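Local coordinates for protein FdxN element excision controlling factor XisI (Anabaena variabilis ATCC 29413, PDB 2NVM) that probably helps control the site-specific excision of the fdxN element, a DNA rearrangement of nitrogen-fixation genes, acting together with XisF and XisH, at residues B[88-91]-B[92-95]. Sequence-based numbering, arbitrary orientation.
Sequences DSTN and LAIV
Asp88 and Leu92 meet through a charged hydrogen bond: the backbone N-H of Leu92 donates to Asp88 OD2 over 2.8 Å, on the carboxylate's syn side. The other oxygen is gripped twice. Thr90 OG1 donates to Asp88 OD1 at 2.7 Å, again syn, whereas Thr90 N reaches OD1 from above the carboxylate plane, closing an Asx turn that suits the short aspartate side chain. With CG anti to its backbone N (chi1 -179°), Asp88 swings its carboxylate forward, over the turn that follows.

With its hydrogen directed at Asp88, Thr90 OG1 still has a lone pair to accept from Ile94 N at 3.3 Å. Thr90 to Ala93 forms a type I' turn, with Asn91 and Leu92 in the left-handed region, which asparagine tolerates better than most non-glycine residues; its closing bond, Ala93 N to Thr90 O, is weak.

Thr90 CG2 also lies 3.6 Å from Ile94 CG2, the side chains crossing nearly at right angles, and Tyr19 of helix 4-23 touches both.

Hydrogen bonds running from the Ile94 amide through the Thr90 hydroxyl to the carboxylate thus hold the loop after strand 82-87 against the first turn of helix 93-100, and probably stabilise Asp88's negative charge.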
loop_
_atom_site.group_PDB
_atom_site.type_symbol
_atom_site.label_atom_id
_atom_site.label_comp_id
_atom_site.label_asym_id
_atom_site.label_seq_id
_atom_site.Cartn_x
_atom_site.Cartn_y
_atom_site.Cartn_z
ATOM N N ASP B 88 -11.555 -0.488 4.262
ATOM C CA ASP B 88 -11.794 -0.654 5.676
ATOM C C ASP B 88 -12.258 -2.074 5.987
ATOM O O ASP B 88 -13.171 -2.572 5.326
ATOM C CB ASP B 88 -12.907 0.341 6.097
ATOM C CG ASP B 88 -13.242 0.289 7.608
ATOM O OD1 ASP B 88 -12.323 0.084 8.424
ATOM O OD2 ASP B 88 -14.424 0.468 7.968
ATOM N N SER B 89 -11.669 -2.656 7.035
ATOM C CA SER B 89 -11.966 -4.000 7.574
ATOM C C SER B 89 -12.656 -4.003 8.972
ATOM O O SER B 89 -12.946 -5.075 9.506
ATOM C CB SER B 89 -10.631 -4.726 7.764
ATOM O OG SER B 89 -9.798 -3.976 8.657
ATOM N N THR B 90 -12.895 -2.820 9.543
ATOM C CA THR B 90 -13.443 -2.638 10.903
ATOM C C THR B 90 -14.934 -2.315 11.010
ATOM O O THR B 90 -15.415 -2.154 12.141
ATOM C CB THR B 90 -12.663 -1.477 11.610
ATOM O OG1 THR B 90 -12.997 -0.214 11.006
ATOM C CG2 THR B 90 -11.156 -1.704 11.530
ATOM N N ASN B 91 -15.641 -2.253 9.862
ATOM C CA ASN B 91 -17.073 -1.902 9.784
ATOM C C ASN B 91 -17.287 -0.486 10.387
ATOM O O ASN B 91 -18.220 -0.239 11.167
ATOM C CB ASN B 91 -17.953 -2.997 10.440
ATOM C CG ASN B 91 -19.436 -2.938 10.011
ATOM O OD1 ASN B 91 -19.767 -2.577 8.878
ATOM N ND2 ASN B 91 -20.325 -3.344 10.915
ATOM N N LEU B 92 -16.378 0.427 10.002
ATOM C CA LEU B 92 -16.329 1.830 10.433
ATOM C C LEU B 92 -15.940 2.092 11.899
ATOM O O LEU B 92 -16.081 3.217 12.361
ATOM C CB LEU B 92 -17.594 2.620 9.980
ATOM C CG LEU B 92 -17.808 2.713 8.459
ATOM C CD1 LEU B 92 -19.099 3.468 8.192
ATOM C CD2 LEU B 92 -16.623 3.380 7.725
ATOM N N ALA B 93 -15.385 1.092 12.604
ATOM C CA ALA B 93 -14.883 1.281 13.990
ATOM C C ALA B 93 -13.758 2.339 14.025
ATOM O O ALA B 93 -13.662 3.079 14.993
ATOM C CB ALA B 93 -14.399 -0.034 14.611
ATOM N N ILE B 94 -12.954 2.416 12.953
ATOM C CA ILE B 94 -11.876 3.419 12.824
ATOM C C ILE B 94 -12.390 4.873 12.730
ATOM O O ILE B 94 -11.656 5.782 13.084
ATOM C CB ILE B 94 -10.880 3.133 11.633
ATOM C CG1 ILE B 94 -11.526 3.276 10.248
ATOM C CG2 ILE B 94 -10.221 1.738 11.777
ATOM C CD1 ILE B 94 -10.492 3.079 9.127
ATOM N N VAL B 95 -13.610 5.078 12.213
ATOM C CA VAL B 95 -14.230 6.419 12.133
ATOM C C VAL B 95 -14.486 6.983 13.534
ATOM O O VAL B 95 -14.232 8.163 13.759
ATOM C CB VAL B 95 -15.521 6.443 11.264
ATOM C CG1 VAL B 95 -16.337 7.717 11.485
ATOM C CG2 VAL B 95 -15.161 6.267 9.799
#